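RagA protein (Porphyromonas gingivalis, PDB 6SLN) probably imports nutrients such as peptides across the outer membrane as a TonB-dependent receptor, in which a plug domain fills a transmembrane beta-barrel. Local coordinates at residues 267-272 against 293-298; 273-278 against 413-418; 491-496 against 531-536; 859-864 against 930-935; 959-964 against 987-992. All blocks are in the same frame, centred on the assembly; numbering follows the deposited sequence.

Interaction 1: residues 267-272 against 293-298; sequences MILAGA and VDFNHD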
# COMPACT_ATOMS: atom_id res chain seq x y z
N MET A 267 45.27 -4.01 -22.73
CA MET A 267 44.56 -4.61 -21.61
C MET A 267 43.14 -4.05 -21.48
O MET A 267 42.18 -4.82 -21.30
CB MET A 267 45.36 -4.41 -20.33
CG MET A 267 44.63 -4.84 -19.06
SD MET A 267 45.51 -4.35 -17.56
CE MET A 267 45.11 -2.61 -17.48
N ILE A 268 42.98 -2.73 -21.59
CA ILE A 268 41.64 -2.15 -21.49
C ILE A 268 40.81 -2.53 -22.71
O ILE A 268 39.63 -2.88 -22.57
CB ILE A 268 41.70 -0.62 -21.30
CG1 ILE A 268 42.44 -0.28 -20.00
CG2 ILE A 268 40.29 -0.03 -21.28
CD1 ILE A 268 42.69 1.22 -19.78
N LEU A 269 41.41 -2.50 -23.91
CA LEU A 269 40.64 -2.89 -25.09
C LEU A 269 40.21 -4.35 -25.01
O LEU A 269 39.08 -4.68 -25.36
CB LEU A 269 41.43 -2.64 -26.38
CG LEU A 269 41.25 -1.24 -26.96
CD1 LEU A 269 42.31 -0.97 -27.98
CD2 LEU A 269 39.90 -1.05 -27.57
N ALA A 270 41.10 -5.23 -24.52
CA ALA A 270 40.76 -6.65 -24.47
C ALA A 270 39.65 -6.93 -23.47
O ALA A 270 38.81 -7.81 -23.69
CB ALA A 270 41.99 -7.47 -24.13
N GLY A 271 39.64 -6.20 -22.36
CA GLY A 271 38.64 -6.41 -21.35
C GLY A 271 37.30 -5.83 -21.69
O GLY A 271 36.29 -6.26 -21.11
N ALA A 272 37.28 -4.86 -22.60
CA ALA A 272 36.01 -4.33 -23.08
C ALA A 272 35.38 -5.26 -24.10
O ALA A 272 34.18 -5.56 -24.01
CB ALA A 272 36.22 -2.94 -23.68
N VAL A 293 35.58 1.76 -25.65
CA VAL A 293 36.94 2.17 -25.34
C VAL A 293 37.53 2.76 -26.61
O VAL A 293 37.64 2.07 -27.63
CB VAL A 293 37.79 1.00 -24.82
CG1 VAL A 293 39.25 1.43 -24.69
CG2 VAL A 293 37.24 0.52 -23.51
N ASP A 294 37.92 4.03 -26.54
CA ASP A 294 38.42 4.79 -27.69
C ASP A 294 39.51 5.74 -27.19
O ASP A 294 39.23 6.77 -26.57
CB ASP A 294 37.29 5.54 -28.38
CG ASP A 294 37.77 6.35 -29.56
OD1 ASP A 294 38.96 6.26 -29.92
OD2 ASP A 294 36.95 7.10 -30.12
N PHE A 295 40.76 5.41 -27.49
CA PHE A 295 41.88 6.27 -27.14
C PHE A 295 42.17 7.35 -28.18
O PHE A 295 43.01 8.22 -27.93
CB PHE A 295 43.11 5.40 -26.91
CG PHE A 295 42.95 4.47 -25.76
CD1 PHE A 295 42.75 4.97 -24.47
CD2 PHE A 295 42.97 3.10 -25.94
CE1 PHE A 295 42.58 4.13 -23.40
CE2 PHE A 295 42.80 2.25 -24.88
CZ PHE A 295 42.60 2.76 -23.60
N ASN A 296 41.49 7.33 -29.33
CA ASN A 296 41.83 8.20 -30.44
C ASN A 296 40.94 9.41 -30.53
O ASN A 296 41.32 10.41 -31.16
CB ASN A 296 41.77 7.41 -31.75
CG ASN A 296 42.66 6.20 -31.72
OD1 ASN A 296 43.83 6.30 -31.35
ND2 ASN A 296 42.11 5.05 -32.05
N HIS A 297 39.77 9.34 -29.94
CA HIS A 297 38.87 10.46 -29.75
C HIS A 297 38.57 10.42 -28.27
O HIS A 297 38.85 9.42 -27.61
CB HIS A 297 37.58 10.30 -30.62
CG HIS A 297 36.58 11.42 -30.49
ND1 HIS A 297 35.38 11.25 -29.84
CD2 HIS A 297 36.59 12.69 -30.95
CE1 HIS A 297 34.69 12.38 -29.90
NE2 HIS A 297 35.40 13.27 -30.56
N ASP A 298 38.02 11.48 -27.72
CA ASP A 298 37.51 11.27 -26.39
C ASP A 298 36.12 11.86 -26.22
O ASP A 298 35.75 12.86 -26.84
CB ASP A 298 38.56 11.72 -25.31
CG ASP A 298 39.05 13.11 -25.46
OD1 ASP A 298 38.23 14.02 -25.73
OD2 ASP A 298 40.25 13.30 -25.23
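Helix 261-276 packs against the loop that precedes helix 301-305, both within the long excursion between barrel strands 218-230 and 309-322; by the usual topology of TonB-dependent receptors this is probably an extracellular loop. Backbone bonds from i+4 to i, such as Ala-272 N to Ile-268 O, mark 267-272 as helical. Ile-268 is the first residue to touch the loop, and its two branches divide the work. CG2, anti to the backbone N, meets Val-293 CG2 at 3.8 Å, the two side chains crossing at about a right angle, whereas CD1 reaches the edge of the Phe-295 ring near its plane, 4.1 Å from CZ. One residue on, Leu-269 crosses Val-293 obliquely: its CD2 lies 3.9 Å from Val-293 CG1, and its CG approaches Phe-295 CE2. A turn after Ile-268, Ala-272 CB lies 3.6 Å from Val-293 CG2. Val-293 thus sits among three helix residues, CG2 set between Ile-268 and Ala-272 and CG1 between Ile-268 and Leu-269, a largely apolar fit. Beyond it, Phe-295 also meets the Tyr-400 ring. The loop that presents these side chains is bent by an Asx turn: Asp-294 OD1 accepts from two backbone amides, Asn-296 N at 2.8 Å and His-297 N at 3.2 Å, both donors standing well above the carboxylate plane.

Interaction 2: residues 273-278 against 413-418; sequences EDLYGN and VYYMYG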
# COMPACT_ATOMS: atom_id res chain seq x y z
N GLU A 273 36.15 -5.72 -25.08
CA GLU A 273 35.55 -6.61 -26.07
C GLU A 273 35.19 -7.95 -25.44
O GLU A 273 34.16 -8.54 -25.77
CB GLU A 273 36.48 -6.79 -27.28
CG GLU A 273 37.65 -7.70 -27.10
CD GLU A 273 37.37 -9.07 -27.66
OE1 GLU A 273 36.89 -9.14 -28.80
OE2 GLU A 273 37.61 -10.07 -26.96
N ASP A 274 35.98 -8.42 -24.48
CA ASP A 274 35.63 -9.68 -23.83
C ASP A 274 34.33 -9.56 -23.05
O ASP A 274 33.49 -10.47 -23.08
CB ASP A 274 36.77 -10.15 -22.93
CG ASP A 274 36.45 -11.46 -22.24
OD1 ASP A 274 36.15 -11.42 -21.03
OD2 ASP A 274 36.47 -12.52 -22.90
N LEU A 275 34.12 -8.44 -22.37
CA LEU A 275 32.88 -8.26 -21.63
C LEU A 275 31.69 -8.16 -22.58
O LEU A 275 30.71 -8.90 -22.43
CB LEU A 275 32.95 -7.02 -20.74
CG LEU A 275 31.68 -6.90 -19.91
CD1 LEU A 275 31.55 -8.16 -19.09
CD2 LEU A 275 31.72 -5.65 -19.02
N TYR A 276 31.75 -7.25 -23.56
CA TYR A 276 30.63 -7.12 -24.49
C TYR A 276 30.35 -8.44 -25.19
O TYR A 276 29.20 -8.73 -25.53
CB TYR A 276 30.89 -6.02 -25.52
CG TYR A 276 30.58 -4.64 -25.03
CD1 TYR A 276 30.92 -4.25 -23.74
CD2 TYR A 276 29.96 -3.70 -25.85
CE1 TYR A 276 30.67 -2.96 -23.28
CE2 TYR A 276 29.68 -2.41 -25.39
CZ TYR A 276 30.05 -2.05 -24.10
OH TYR A 276 29.82 -0.79 -23.61
N GLY A 277 31.39 -9.26 -25.39
CA GLY A 277 31.24 -10.56 -26.02
C GLY A 277 30.37 -11.52 -25.24
O GLY A 277 30.04 -12.59 -25.76
N ASN A 278 29.99 -11.16 -24.02
CA ASN A 278 29.16 -12.00 -23.18
C ASN A 278 27.70 -11.57 -23.23
O ASN A 278 26.92 -11.96 -22.35
CB ASN A 278 29.67 -11.96 -21.74
CG ASN A 278 30.98 -12.71 -21.56
OD1 ASN A 278 31.16 -13.81 -22.09
ND2 ASN A 278 31.90 -12.10 -20.83
N VAL A 413 24.82 1.58 -22.77
CA VAL A 413 25.71 0.90 -21.86
C VAL A 413 27.11 1.39 -22.18
O VAL A 413 27.42 1.76 -23.32
CB VAL A 413 25.56 -0.63 -22.06
CG1 VAL A 413 26.48 -1.16 -23.21
CG2 VAL A 413 25.65 -1.41 -20.75
N TYR A 414 27.97 1.40 -21.17
CA TYR A 414 29.36 1.79 -21.37
C TYR A 414 30.24 0.93 -20.46
O TYR A 414 29.74 0.13 -19.66
CB TYR A 414 29.58 3.30 -21.12
CG TYR A 414 29.46 3.73 -19.68
CD1 TYR A 414 30.58 3.83 -18.88
CD2 TYR A 414 28.22 4.02 -19.10
CE1 TYR A 414 30.49 4.22 -17.58
CE2 TYR A 414 28.11 4.41 -17.79
CZ TYR A 414 29.26 4.50 -17.02
OH TYR A 414 29.21 4.88 -15.69
N TYR A 415 31.55 1.10 -20.60
CA TYR A 415 32.52 0.18 -20.04
C TYR A 415 33.59 0.90 -19.22
O TYR A 415 34.02 2.01 -19.56
CB TYR A 415 33.21 -0.62 -21.13
CG TYR A 415 34.31 -1.50 -20.60
CD1 TYR A 415 34.01 -2.62 -19.85
CD2 TYR A 415 35.66 -1.21 -20.84
CE1 TYR A 415 34.99 -3.43 -19.37
CE2 TYR A 415 36.65 -2.03 -20.37
CZ TYR A 415 36.31 -3.14 -19.63
OH TYR A 415 37.26 -3.97 -19.14
N MET A 416 34.05 0.22 -18.17
CA MET A 416 35.14 0.70 -17.33
C MET A 416 35.98 -0.51 -16.95
O MET A 416 35.41 -1.53 -16.53
CB MET A 416 34.61 1.40 -16.10
CG MET A 416 34.66 2.89 -16.19
SD MET A 416 33.98 3.67 -14.73
CE MET A 416 32.25 3.67 -15.06
N TYR A 417 37.31 -0.41 -17.12
CA TYR A 417 38.18 -1.58 -16.97
C TYR A 417 37.94 -2.26 -15.62
O TYR A 417 37.74 -1.60 -14.60
CB TYR A 417 39.66 -1.21 -17.12
CG TYR A 417 40.56 -2.41 -16.89
CD1 TYR A 417 40.68 -3.40 -17.87
CD2 TYR A 417 41.25 -2.59 -15.71
CE1 TYR A 417 41.48 -4.53 -17.67
CE2 TYR A 417 42.06 -3.72 -15.50
CZ TYR A 417 42.16 -4.69 -16.49
OH TYR A 417 42.94 -5.80 -16.31
N GLY A 418 37.92 -3.60 -15.63
CA GLY A 418 37.65 -4.38 -14.44
C GLY A 418 36.19 -4.71 -14.19
O GLY A 418 35.91 -5.67 -13.47
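Two tyrosine rings carry the contact, and they are used differently. The Tyr-415 ring is met at its edge, near its plane, by Leu-275 CD2, which lies 3.9 Å from CD1 and 4.0 Å from CE1. The Tyr-276 ring has its far end obliquely against two side chains: Val-413 CG1 is 3.8 Å from CZ, and Tyr-415 CB is 4.1 Å from CE1. Tyr-276 and Val-413 therefore meet tip to tip, while Tyr-276 and Tyr-415 cross obliquely. Torsions explain the reach. Leu-275 CG is anti to the backbone N (chi1 -176°), directing CD2 at the ring, and Tyr-415 takes the same anti setting (chi1 175°), so that its ring comes down alongside the helix. Tyr-276 CG is instead anti to the carbonyl carbon (chi1 -82°), which sends the phenol across to strand 413-414, where OH stands 3.4 Å from Tyr-414 CA. Leu-282 of helix 280-283 touches both Tyr-276 and Val-413, and Tyr-414 turns the other way to pack edge-to-face with Trp-301. The last turns of helix 261-276 are thereby joined to a short hairpin strand paired with 423-424. The closest side-chain meetings are carbon on carbon or hydroxyl beside carbon, which implies cohesion by shape and dispersion, with polar help from one turn earlier, where Tyr-415 OH and Gly-271 O probably form a hydrogen bond.

Interaction 3: residues 491-496 against 531-536; sequences ERAYRD and DVIGAS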
# COMPACT_ATOMS: atom_id res chain seq x y z
N GLU A 491 4.86 0.23 -4.97
CA GLU A 491 3.77 1.18 -5.05
C GLU A 491 3.57 1.85 -3.70
O GLU A 491 3.61 1.19 -2.64
CB GLU A 491 2.47 0.50 -5.49
CG GLU A 491 2.59 -0.22 -6.77
CD GLU A 491 2.35 0.68 -7.95
OE1 GLU A 491 1.71 1.73 -7.78
OE2 GLU A 491 2.81 0.32 -9.06
N ARG A 492 3.31 3.15 -3.73
CA ARG A 492 3.24 3.92 -2.50
C ARG A 492 2.05 4.85 -2.55
O ARG A 492 1.67 5.34 -3.62
CB ARG A 492 4.51 4.76 -2.30
CG ARG A 492 5.59 4.04 -1.55
CD ARG A 492 6.84 4.78 -1.72
NE ARG A 492 7.97 4.08 -1.12
CZ ARG A 492 9.23 4.46 -1.32
NH1 ARG A 492 9.48 5.50 -2.09
NH2 ARG A 492 10.23 3.79 -0.74
N ALA A 493 1.50 5.11 -1.37
CA ALA A 493 0.37 6.03 -1.24
C ALA A 493 0.66 6.94 -0.07
O ALA A 493 0.86 6.46 1.05
CB ALA A 493 -0.94 5.27 -1.03
N TYR A 494 0.68 8.25 -0.33
CA TYR A 494 0.97 9.29 0.65
C TYR A 494 -0.29 10.10 0.85
O TYR A 494 -1.02 10.37 -0.12
CB TYR A 494 2.07 10.26 0.16
CG TYR A 494 3.44 9.68 -0.17
CD1 TYR A 494 3.69 9.03 -1.37
CD2 TYR A 494 4.51 9.85 0.71
CE1 TYR A 494 4.96 8.52 -1.66
CE2 TYR A 494 5.77 9.36 0.42
CZ TYR A 494 5.99 8.70 -0.75
OH TYR A 494 7.25 8.20 -1.01
N ARG A 495 -0.51 10.55 2.10
CA ARG A 495 -1.65 11.41 2.43
C ARG A 495 -1.25 12.51 3.39
O ARG A 495 -0.66 12.23 4.44
CB ARG A 495 -2.78 10.59 3.05
CG ARG A 495 -3.93 11.43 3.51
CD ARG A 495 -5.14 10.59 3.75
NE ARG A 495 -5.85 10.37 2.50
CZ ARG A 495 -7.03 9.76 2.40
NH1 ARG A 495 -7.65 9.31 3.48
NH2 ARG A 495 -7.57 9.63 1.22
N ASP A 496 -1.60 13.75 3.07
CA ASP A 496 -1.41 14.88 3.97
C ASP A 496 -2.72 15.62 4.12
O ASP A 496 -3.30 16.08 3.13
CB ASP A 496 -0.35 15.86 3.46
CG ASP A 496 1.01 15.24 3.37
OD1 ASP A 496 1.33 14.38 4.21
OD2 ASP A 496 1.75 15.60 2.44
N ASP A 531 0.50 10.40 6.44
CA ASP A 531 1.08 9.06 6.46
C ASP A 531 1.60 8.69 5.08
O ASP A 531 1.43 9.43 4.11
CB ASP A 531 0.08 8.02 6.97
CG ASP A 531 -1.05 7.73 5.99
OD1 ASP A 531 -1.31 8.56 5.10
OD2 ASP A 531 -1.70 6.68 6.13
N VAL A 532 2.26 7.55 5.03
CA VAL A 532 2.62 6.91 3.78
C VAL A 532 2.57 5.41 4.02
O VAL A 532 2.87 4.93 5.11
CB VAL A 532 4.02 7.39 3.26
CG1 VAL A 532 5.09 7.30 4.34
CG2 VAL A 532 4.48 6.59 2.03
N ILE A 533 2.14 4.68 2.99
CA ILE A 533 2.21 3.23 2.97
C ILE A 533 2.79 2.82 1.64
O ILE A 533 2.67 3.53 0.63
CB ILE A 533 0.85 2.54 3.17
CG1 ILE A 533 -0.06 2.82 1.96
CG2 ILE A 533 0.22 2.96 4.48
CD1 ILE A 533 -1.49 2.26 2.10
N GLY A 534 3.43 1.66 1.63
CA GLY A 534 4.08 1.24 0.43
C GLY A 534 4.19 -0.26 0.44
O GLY A 534 4.48 -0.85 1.48
N ALA A 535 3.94 -0.88 -0.70
CA ALA A 535 4.18 -2.30 -0.87
C ALA A 535 5.07 -2.52 -2.08
O ALA A 535 5.14 -1.69 -2.99
CB ALA A 535 2.88 -3.09 -1.07
N SER A 536 5.71 -3.68 -2.10
CA SER A 536 6.64 -3.99 -3.15
C SER A 536 6.68 -5.50 -3.36
O SER A 536 6.43 -6.29 -2.44
CB SER A 536 8.03 -3.42 -2.86
OG SER A 536 8.88 -4.41 -2.32
O HOH W 1 -1.54 7.10 2.59
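Backbone pairing dominates. The strands run antiparallel at 173°, and three hydrogen-bonded pairs, Glu-491 with Ala-535, Ala-493 with Ile-533 and Arg-495 with Asp-531, contribute six bonds. Among the shortest are Glu-491 N to Ala-535 O and Ala-493 N to Ile-533 O, each 2.8 Å and nearly along the C=O axis. CA-H...O contacts supplement them, for instance Gly-534 CA to Glu-491 O at 3.1 Å.

The main apolar contact is CH-pi: Val-532 CG2 lies over one face of the Tyr-494 ring, 3.6 Å from its centroid and 20° off the normal. At their non-hydrogen-bonded site the two side chains run side by side; Val-532 CG2, anti to the backbone N, is the branch that reaches the ring. On the other face of the sheet Ala-493 CB meets Ile-533 CG1 at 4.0 Å.

Several polar groups find partners beyond the pair of strands. One water bridges Asp-531 OD1, at 2.9 Å, and, weakly, Ala-493 O. Asp-531 OD2 makes a salt bridge to Arg-470 of the second subunit, and Arg-495 NE bonds to Asn-468 OD1 of its own chain.

With Ala-493 touching Ala-493 of the second subunit, this long beta hairpin, 487-510 with 515-540, is barrel wall built into a dimer interface.

Interaction 4: residues 859-864 against 930-935; sequences LDADFA and KNLKLT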
# COMPACT_ATOMS: atom_id res chain seq x y z
N LEU A 859 12.50 46.69 -21.20
CA LEU A 859 13.58 45.77 -20.85
C LEU A 859 13.75 45.85 -19.34
O LEU A 859 13.99 46.93 -18.79
CB LEU A 859 14.88 46.12 -21.57
CG LEU A 859 16.01 45.14 -21.32
CD1 LEU A 859 16.48 44.49 -22.61
CD2 LEU A 859 17.12 45.88 -20.66
N ASP A 860 13.62 44.70 -18.67
CA ASP A 860 13.74 44.62 -17.22
C ASP A 860 14.81 43.61 -16.84
O ASP A 860 14.80 42.47 -17.32
CB ASP A 860 12.41 44.26 -16.57
CG ASP A 860 11.52 45.47 -16.39
OD1 ASP A 860 11.46 46.00 -15.26
OD2 ASP A 860 10.92 45.91 -17.39
N ALA A 861 15.74 44.04 -15.99
CA ALA A 861 16.81 43.20 -15.49
C ALA A 861 16.67 43.11 -13.98
O ALA A 861 16.53 44.13 -13.30
CB ALA A 861 18.19 43.76 -15.87
N ASP A 862 16.69 41.89 -13.46
CA ASP A 862 16.65 41.65 -12.03
C ASP A 862 17.97 40.98 -11.65
O ASP A 862 18.26 39.87 -12.10
CB ASP A 862 15.44 40.80 -11.65
CG ASP A 862 14.14 41.58 -11.68
OD1 ASP A 862 13.58 41.77 -12.78
OD2 ASP A 862 13.67 42.02 -10.61
N PHE A 863 18.78 41.69 -10.86
CA PHE A 863 20.02 41.15 -10.32
C PHE A 863 19.87 40.84 -8.84
O PHE A 863 19.04 41.41 -8.13
CB PHE A 863 21.18 42.13 -10.47
CG PHE A 863 21.55 42.44 -11.86
CD1 PHE A 863 20.82 43.34 -12.60
CD2 PHE A 863 22.69 41.89 -12.41
CE1 PHE A 863 21.19 43.66 -13.87
CE2 PHE A 863 23.07 42.20 -13.67
CZ PHE A 863 22.31 43.08 -14.41
N ALA A 864 20.76 39.97 -8.38
CA ALA A 864 20.82 39.51 -7.00
C ALA A 864 22.24 39.07 -6.71
O ALA A 864 22.95 38.59 -7.61
CB ALA A 864 19.83 38.37 -6.76
N LYS A 930 19.42 37.46 -12.56
CA LYS A 930 18.37 36.46 -12.37
C LYS A 930 17.33 36.51 -13.48
O LYS A 930 16.86 35.48 -13.95
CB LYS A 930 17.70 36.65 -11.02
CG LYS A 930 18.52 36.14 -9.87
CD LYS A 930 17.71 35.19 -9.03
CE LYS A 930 17.79 33.76 -9.54
NZ LYS A 930 19.06 33.11 -9.12
N ASN A 931 16.97 37.71 -13.92
CA ASN A 931 15.90 37.86 -14.88
C ASN A 931 16.25 38.98 -15.84
O ASN A 931 16.66 40.06 -15.41
CB ASN A 931 14.58 38.15 -14.15
CG ASN A 931 13.41 38.35 -15.08
OD1 ASN A 931 12.77 37.38 -15.48
ND2 ASN A 931 13.12 39.60 -15.43
N LEU A 932 16.14 38.70 -17.13
CA LEU A 932 16.21 39.72 -18.16
C LEU A 932 15.04 39.49 -19.10
O LEU A 932 14.79 38.35 -19.51
CB LEU A 932 17.55 39.66 -18.91
CG LEU A 932 17.88 40.82 -19.86
CD1 LEU A 932 18.09 42.13 -19.13
CD2 LEU A 932 19.11 40.44 -20.67
N LYS A 933 14.29 40.54 -19.38
CA LYS A 933 13.07 40.37 -20.17
C LYS A 933 12.87 41.57 -21.08
O LYS A 933 12.79 42.71 -20.61
CB LYS A 933 11.85 40.15 -19.28
CG LYS A 933 10.54 40.02 -20.04
CD LYS A 933 9.34 40.08 -19.11
CE LYS A 933 8.87 38.70 -18.70
NZ LYS A 933 7.42 38.66 -18.34
N LEU A 934 12.82 41.31 -22.37
CA LEU A 934 12.36 42.28 -23.35
C LEU A 934 10.89 41.99 -23.62
O LEU A 934 10.53 40.87 -24.02
CB LEU A 934 13.18 42.18 -24.64
CG LEU A 934 12.72 43.17 -25.70
CD1 LEU A 934 13.17 44.56 -25.30
CD2 LEU A 934 13.27 42.78 -27.05
N THR A 935 10.04 42.98 -23.39
CA THR A 935 8.61 42.84 -23.60
C THR A 935 8.13 43.87 -24.61
O THR A 935 8.70 44.96 -24.72
CB THR A 935 7.85 42.99 -22.28
OG1 THR A 935 8.43 42.10 -21.32
CG2 THR A 935 6.37 42.66 -22.44
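Asp-862 O is the best-held polar atom, gripped by two backbone amides of the opposite strand. Asn-931 N donates to Asp-862 O at 3.1 Å, in the carbonyl plane and on a lone pair; Lys-930 N comes closer to the same Asp-862 O, at 2.7 Å, but its bent N-H...O angle of 129° makes that bond weak. Two consecutive residues facing one are the signature of a classic beta bulge, and helical-like backbone angles at Lys-930 accompany it. Beyond the bulge the antiparallel ladder is regular: Asp-862 N gives a bond of 2.7 Å to Asn-931 O, and Asp-860 N and O pair with Lys-933 O and N.

Side chains sort by face. Asp-862 and Asn-931 lie side by side, Asp-862 CB being 3.7 Å from Asn-931 CB. Their carboxylate and amide planes are 70° apart, and the bond from Asn-931 ND2 to Asp-862 OD1 is long and weak. The other carboxylate oxygen, OD2, is held by Ser-849, while Asp-860 OD2 bonds to Tyr-754. Lys-930, bent along its length, leads its NZ away to Gln-123 and Asn-960. On the opposite face the fit is apolar: Leu-932 CD1 is 3.6 Å from Ala-861 CB, and Leu-859 CD2 lies 4.2 Å from Leu-932 CD1. Leu-859 and Leu-934 lie on the surface, consistent with lipid contact.

The Asp-862 and Asn-931 face instead touches Gln-125 and Lys-113 of the plug region. Polar residues inward and leucines outward, on tightly paired antiparallel strands, are characteristic of a transmembrane beta-barrel wall enclosing a plug.

Interaction 5: residues 959-964 against 987-992; sequences RNLLTV and KQYVAG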
# COMPACT_ATOMS: atom_id res chain seq x y z
N ARG A 959 16.57 33.52 -17.74
CA ARG A 959 16.78 33.36 -16.30
C ARG A 959 18.19 32.85 -16.06
O ARG A 959 18.62 31.90 -16.73
CB ARG A 959 15.77 32.40 -15.65
CG ARG A 959 15.96 32.29 -14.11
CD ARG A 959 15.02 31.26 -13.41
NE ARG A 959 15.68 29.98 -13.25
CZ ARG A 959 16.14 29.51 -12.10
NH1 ARG A 959 15.96 30.24 -11.01
NH2 ARG A 959 16.76 28.33 -12.03
N ASN A 960 18.89 33.48 -15.10
CA ASN A 960 20.29 33.17 -14.79
C ASN A 960 21.19 33.29 -16.03
O ASN A 960 22.10 32.50 -16.23
CB ASN A 960 20.43 31.78 -14.17
CG ASN A 960 19.88 31.71 -12.76
OD1 ASN A 960 19.66 32.74 -12.11
ND2 ASN A 960 19.64 30.49 -12.27
N LEU A 961 20.92 34.31 -16.85
CA LEU A 961 21.69 34.55 -18.06
C LEU A 961 23.19 34.65 -17.79
O LEU A 961 24.01 34.17 -18.58
CB LEU A 961 21.19 35.83 -18.73
CG LEU A 961 21.79 36.24 -20.07
CD1 LEU A 961 21.69 35.10 -21.07
CD2 LEU A 961 21.05 37.46 -20.58
N LEU A 962 23.58 35.29 -16.68
CA LEU A 962 24.99 35.45 -16.33
C LEU A 962 25.21 35.26 -14.84
O LEU A 962 24.42 35.74 -14.02
CB LEU A 962 25.55 36.83 -16.70
CG LEU A 962 25.33 37.46 -18.08
CD1 LEU A 962 25.40 38.98 -17.96
CD2 LEU A 962 26.32 36.94 -19.13
N THR A 963 26.30 34.58 -14.50
CA THR A 963 26.84 34.56 -13.15
C THR A 963 28.21 35.23 -13.16
O THR A 963 28.93 35.18 -14.16
CB THR A 963 26.94 33.13 -12.61
OG1 THR A 963 25.75 32.40 -12.94
CG2 THR A 963 27.10 33.14 -11.07
N VAL A 964 28.54 35.88 -12.05
CA VAL A 964 29.85 36.48 -11.84
C VAL A 964 30.37 35.92 -10.52
O VAL A 964 29.82 36.21 -9.45
CB VAL A 964 29.78 38.00 -11.79
CG1 VAL A 964 31.09 38.54 -11.35
CG2 VAL A 964 29.40 38.56 -13.15
N LYS A 987 20.04 27.72 -16.76
CA LYS A 987 19.93 28.96 -17.51
C LYS A 987 18.80 28.76 -18.51
O LYS A 987 18.82 27.78 -19.27
CB LYS A 987 21.26 29.27 -18.21
CG LYS A 987 21.26 30.44 -19.18
CD LYS A 987 22.68 30.69 -19.69
CE LYS A 987 23.23 29.49 -20.46
NZ LYS A 987 23.47 29.79 -21.90
N GLN A 988 17.80 29.63 -18.48
CA GLN A 988 16.63 29.48 -19.34
C GLN A 988 16.53 30.60 -20.36
O GLN A 988 16.77 31.77 -20.05
CB GLN A 988 15.35 29.43 -18.52
CG GLN A 988 15.08 28.09 -17.87
CD GLN A 988 15.28 28.17 -16.39
OE1 GLN A 988 14.66 28.98 -15.72
NE2 GLN A 988 16.17 27.33 -15.88
N TYR A 989 16.17 30.22 -21.58
CA TYR A 989 15.67 31.14 -22.59
C TYR A 989 14.22 30.79 -22.85
O TYR A 989 13.90 29.64 -23.17
CB TYR A 989 16.46 31.04 -23.89
CG TYR A 989 17.94 31.15 -23.73
CD1 TYR A 989 18.71 30.02 -23.50
CD2 TYR A 989 18.58 32.37 -23.81
CE1 TYR A 989 20.07 30.09 -23.36
CE2 TYR A 989 19.95 32.46 -23.67
CZ TYR A 989 20.69 31.32 -23.44
OH TYR A 989 22.05 31.38 -23.29
N VAL A 990 13.34 31.77 -22.71
CA VAL A 990 11.92 31.57 -22.97
C VAL A 990 11.44 32.67 -23.89
O VAL A 990 11.84 33.84 -23.76
CB VAL A 990 11.11 31.52 -21.66
CG1 VAL A 990 9.66 31.11 -21.92
CG2 VAL A 990 11.75 30.53 -20.68
N ALA A 991 10.61 32.30 -24.84
CA ALA A 991 9.79 33.25 -25.56
C ALA A 991 8.36 33.06 -25.08
O ALA A 991 7.96 31.95 -24.72
CB ALA A 991 9.92 33.06 -27.08
N GLY A 992 7.59 34.14 -25.05
CA GLY A 992 6.24 34.06 -24.52
C GLY A 992 5.31 35.10 -25.10
O GLY A 992 5.74 36.12 -25.65
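Arg-959 leaves the backbone extended, CG anti to N, and then bends at chi3 (96°); Gln-988 starts with CG anti to its carbonyl carbon and turns at chi2 (108°). These bends lay the two side chains alongside each other, pointing the same way, with guanidinium and amide planes only 16° apart. In this nearly coplanar setting Arg-959 NE donates to Gln-988 OE1 at 2.9 Å, meeting a lone pair of OE1 in the amide plane. Over the centre of the guanidinium sits Asn-960 ND2, 3.5 Å above the plane, itself bonded to Ser-986 O. Arg-959 NH1 forms a salt bridge with Asp-120 of the plug region, so the guanidinium is held at two of its nitrogens and its rotation is probably fixed.

Beneath the side chains Arg-959 and Gln-988 form a hydrogen-bonded antiparallel pair: Arg-959 N to Gln-988 O is 2.9 Å and Gln-988 N to Arg-959 O 3.0 Å, both on carbonyl lone pairs. At Asn-960 the backbone enters the left-handed region, the chain turns a corner, and the pairing with strand 986-996 stops. At and past the corner the contacts are looser: Lys-987 CG passes Asn-960 O at 3.7 Å, and Leu-961 CD1 meets Tyr-989 CE2 at 4.1 Å, crossing at about a right angle. Lys-987 NZ bonds to Tyr-989 OH and to Gln-229.

Strand 986-996 is flanked by 951-964 and 218-230, the last barrel strand meeting the first, while residues 960-964 turn away from strand 986-996 and keep to strand 921-937, and Pro-114 and Val-115 pack against the Gln-988 and Arg-959 side.

From the N terminus, interaction 1 closes a short loop within the excursion between barrel strands 218-230 and 309-322. Interaction 2 starts on the same helix, 261-276, but spans to 413-418, so the two cross; they touch through Tyr-415 on Ala-272 and Val-293, joining that excursion to a later one. The remaining contacts follow in series. Interaction 3 closes a hairpin at the dimer interface; interaction 4, on the opposite side of the chain's centre, with centres about 42 Å apart, joins 857-873 to 921-937. Interaction 5 lies about 9 Å from interaction 4, centre to centre, with Asn-960 N probably bonded to Lys-930 O, and carries the wall onward to the C-terminal strand.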